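Local structure of Red carotenoid protein (RCP) (Nostoc sp., 5FCY) at residues E57-Q62 and R88-L93. The protein binds carotenoids, here beta-carotene, and probably serves in cyanobacterial photoprotection, being akin to the N-terminal domain of the orange carotenoid protein. Sequence-based numbering, arbitrary orientation.
Sequences EGLFNQ and REYGSL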
ATOM      1  N   GLU A  57      -4.301  13.721   2.929  1.00 46.43           N
ATOM      2  CA  GLU A  57      -4.763  13.826   4.309  1.00 47.97           C
ATOM      3  C   GLU A  57      -6.282  13.776   4.388  1.00 47.98           C
ATOM      4  O   GLU A  57      -6.837  13.229   5.348  1.00 48.81           O
ATOM      5  CB  GLU A  57      -4.244  15.119   4.942  1.00 48.91           C
ATOM      6  CG  GLU A  57      -4.387  15.174   6.462  1.00 51.58           C
ATOM      7  CD  GLU A  57      -3.352  14.326   7.187  1.00 55.08           C
ATOM      8  OE1 GLU A  57      -2.185  14.287   6.737  1.00 54.46           O
ATOM      9  OE2 GLU A  57      -3.704  13.695   8.207  1.00 55.84           O
ATOM     10  N   GLY A  58      -6.969  14.337   3.396  1.00 46.88           N
ATOM     11  CA  GLY A  58      -8.416  14.277   3.351  1.00 47.39           C
ATOM     12  C   GLY A  58      -8.916  12.851   3.272  1.00 48.08           C
ATOM     13  O   GLY A  58      -9.645  12.390   4.157  1.00 48.78           O
ATOM     14  N   LEU A  59      -8.523  12.139   2.213  1.00 47.33           N
ATOM     15  CA  LEU A  59      -8.913  10.738   2.077  1.00 46.67           C
ATOM     16  C   LEU A  59      -8.483   9.928   3.290  1.00 47.55           C
ATOM     17  O   LEU A  59      -9.187   8.998   3.698  1.00 47.77           O
ATOM     18  CB  LEU A  59      -8.310  10.150   0.798  1.00 45.00           C
ATOM     19  CG  LEU A  59      -8.818   8.773   0.352  1.00 43.70           C
ATOM     20  CD1 LEU A  59     -10.286   8.831  -0.051  1.00 43.72           C
ATOM     21  CD2 LEU A  59      -7.976   8.232  -0.796  1.00 41.48           C
ATOM     22  N   PHE A  60      -7.340  10.274   3.887  1.00 47.69           N
ATOM     23  CA  PHE A  60      -6.870   9.565   5.072  1.00 48.52           C
ATOM     24  C   PHE A  60      -7.817   9.763   6.249  1.00 50.44           C
ATOM     25  O   PHE A  60      -8.027   8.844   7.048  1.00 51.29           O
ATOM     26  CB  PHE A  60      -5.460  10.035   5.426  1.00 48.64           C
ATOM     27  CG  PHE A  60      -4.992   9.591   6.781  1.00 50.02           C
ATOM     28  CD1 PHE A  60      -4.640   8.272   7.009  1.00 49.48           C
ATOM     29  CD2 PHE A  60      -4.896  10.496   7.823  1.00 51.42           C
ATOM     30  CE1 PHE A  60      -4.208   7.862   8.254  1.00 50.36           C
ATOM     31  CE2 PHE A  60      -4.464  10.093   9.069  1.00 52.23           C
ATOM     32  CZ  PHE A  60      -4.120   8.774   9.285  1.00 52.32           C
ATOM     33  N   ASN A  61      -8.399  10.957   6.377  1.00 50.86           N
ATOM     34  CA  ASN A  61      -9.333  11.205   7.471  1.00 52.55           C
ATOM     35  C   ASN A  61     -10.591  10.361   7.324  1.00 53.36           C
ATOM     36  O   ASN A  61     -11.078   9.786   8.304  1.00 55.52           O
ATOM     37  CB  ASN A  61      -9.684  12.690   7.537  1.00 53.12           C
ATOM     38  CG  ASN A  61      -8.571  13.524   8.132  1.00 53.15           C
ATOM     39  OD1 ASN A  61      -7.948  13.135   9.121  1.00 54.66           O
ATOM     40  ND2 ASN A  61      -8.309  14.676   7.529  1.00 52.32           N
ATOM     41  N   GLN A  62     -11.133  10.271   6.106  1.00 51.81           N
ATOM     42  CA  GLN A  62     -12.271   9.390   5.868  1.00 52.03           C
ATOM     43  C   GLN A  62     -11.971   7.955   6.276  1.00 53.70           C
ATOM     44  O   GLN A  62     -12.904   7.191   6.550  1.00 55.10           O
ATOM     45  CB  GLN A  62     -12.673   9.429   4.392  1.00 49.88           C
ATOM     46  CG  GLN A  62     -13.020  10.808   3.869  1.00 47.89           C
ATOM     47  CD  GLN A  62     -13.630  10.757   2.482  1.00 46.53           C
ATOM     48  OE1 GLN A  62     -14.441   9.881   2.182  1.00 46.61           O
ATOM     49  NE2 GLN A  62     -13.236  11.689   1.626  1.00 46.57           N
ATOM     50  N   ARG A  88     -13.453   4.778  -5.579  1.00 41.03           N
ATOM     51  CA  ARG A  88     -13.571   5.733  -6.675  1.00 41.00           C
ATOM     52  C   ARG A  88     -12.767   6.994  -6.385  1.00 39.68           C
ATOM     53  O   ARG A  88     -12.013   7.473  -7.239  1.00 39.44           O
ATOM     54  CB  ARG A  88     -15.042   6.068  -6.925  1.00 41.62           C
ATOM     55  CG  ARG A  88     -15.776   5.025  -7.752  1.00 41.58           C
ATOM     56  CD  ARG A  88     -17.225   5.409  -7.995  1.00 43.27           C
ATOM     57  NE  ARG A  88     -18.145   4.385  -7.500  1.00 44.29           N
ATOM     58  CZ  ARG A  88     -19.000   4.532  -6.488  1.00 44.83           C
ATOM     59  NH1 ARG A  88     -19.105   5.678  -5.827  1.00 44.46           N
ATOM     60  NH2 ARG A  88     -19.773   3.515  -6.140  1.00 46.48           N
ATOM     61  N   GLU A  89     -12.905   7.541  -5.175  1.00 39.76           N
ATOM     62  CA  GLU A  89     -12.109   8.705  -4.800  1.00 40.14           C
ATOM     63  C   GLU A  89     -10.621   8.416  -4.945  1.00 39.47           C
ATOM     64  O   GLU A  89      -9.881   9.201  -5.551  1.00 38.74           O
ATOM     65  CB  GLU A  89     -12.437   9.130  -3.369  1.00 41.24           C
ATOM     66  CG  GLU A  89     -13.757   9.870  -3.240  1.00 43.00           C
ATOM     67  CD  GLU A  89     -14.047  10.300  -1.817  1.00 43.60           C
ATOM     68  OE1 GLU A  89     -13.092  10.396  -1.019  1.00 43.72           O
ATOM     69  OE2 GLU A  89     -15.232  10.537  -1.499  1.00 44.21           O
ATOM     70  N   TYR A  90     -10.162   7.292  -4.397  1.00 38.44           N
ATOM     71  CA  TYR A  90      -8.775   6.889  -4.591  1.00 37.80           C
ATOM     72  C   TYR A  90      -8.427   6.862  -6.075  1.00 37.63           C
ATOM     73  O   TYR A  90      -7.493   7.533  -6.524  1.00 36.97           O
ATOM     74  CB  TYR A  90      -8.535   5.519  -3.951  1.00 37.92           C
ATOM     75  CG  TYR A  90      -7.105   5.038  -4.043  1.00 36.65           C
ATOM     76  CD1 TYR A  90      -6.608   4.495  -5.219  1.00 36.15           C
ATOM     77  CD2 TYR A  90      -6.256   5.122  -2.952  1.00 36.40           C
ATOM     78  CE1 TYR A  90      -5.307   4.057  -5.307  1.00 35.90           C
ATOM     79  CE2 TYR A  90      -4.953   4.684  -3.029  1.00 36.17           C
ATOM     80  CZ  TYR A  90      -4.483   4.154  -4.208  1.00 36.15           C
ATOM     81  OH  TYR A  90      -3.184   3.718  -4.289  1.00 35.69           O
ATOM     82  N   GLY A  91      -9.192   6.094  -6.855  1.00 38.39           N
ATOM     83  CA  GLY A  91      -8.897   5.917  -8.265  1.00 38.20           C
ATOM     84  C   GLY A  91      -8.855   7.207  -9.057  1.00 38.09           C
ATOM     85  O   GLY A  91      -8.269   7.235 -10.144  1.00 38.33           O
ATOM     86  N   SER A  92      -9.458   8.274  -8.540  1.00 38.50           N
ATOM     87  CA  SER A  92      -9.509   9.554  -9.233  1.00 38.38           C
ATOM     88  C   SER A  92      -8.312  10.448  -8.932  1.00 38.53           C
ATOM     89  O   SER A  92      -8.231  11.553  -9.480  1.00 39.44           O
ATOM     90  CB  SER A  92     -10.795  10.300  -8.863  1.00 38.40           C
ATOM     91  OG  SER A  92     -10.746  10.752  -7.522  1.00 38.78           O
ATOM     92  N   LEU A  93      -7.392  10.011  -8.080  1.00 38.19           N
ATOM     93  CA  LEU A  93      -6.249  10.818  -7.684  1.00 38.34           C
ATOM     94  C   LEU A  93      -5.034  10.491  -8.545  1.00 38.09           C
ATOM     95  O   LEU A  93      -5.001   9.503  -9.279  1.00 37.61           O
ATOM     96  CB  LEU A  93      -5.929  10.599  -6.203  1.00 37.95           C
ATOM     97  CG  LEU A  93      -7.090  10.854  -5.239  1.00 39.01           C
ATOM     98  CD1 LEU A  93      -6.649  10.641  -3.800  1.00 38.80           C
ATOM     99  CD2 LEU A  93      -7.672  12.255  -5.429  1.00 39.37           C
TER
HETATM  100  O   HOH W   1     -16.402  10.454   0.909  1.00 44.99           O
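Leu59 reaches from helix 53-64 toward the C-terminal end of helix 85-91 and meets Glu89 and Tyr90 on that helix and Leu93 in the turn just beyond it, a contact within the all-helical fold of the orange carotenoid protein N-terminal family. The apolar part of the contact rests on the two methyls of this leucine. Its chi1 of -169°, with CG anti to the backbone N, carries the branch across toward helix 85-91, where the methyls take different partners: CD2 lies 4.1 Å from CD1 of Leu93 and also touches CB and ring atom CD2 of Tyr90, whereas CD1 packs against Glu89, 4.0 Å from its CB. Leu59 also touches Phe101 of helix 95-110. Tyr90 continues inward, its ring meeting that of Trp102 at a steep angle and its hydroxyl hydrogen-bonded to the carbonyl of Val150, with the side chain about 10 Å from the bound beta-carotene.

The polar part lies beside the leucine, where Gln62 and Glu89 extend toward each other tip to tip. NE2 of Gln62 gives OE1 of Glu89 a weak hydrogen bond of 2.9 Å, bent to 129° at the hydrogen, with the amide and carboxylate planes 67° apart. A water donates to OE2 of Glu89 and may also bridge to OE1 of Gln62, although that second link is doubtful. An alanine in place of Glu89 would probably leave the Gln62 amide without its carboxylate mate and free to turn. Where the helix gives way to a turn, the backbone carbonyl of Glu89 accepts from both N and OG of Ser92, the hydroxyl bond from OG to O measuring 2.7 Å.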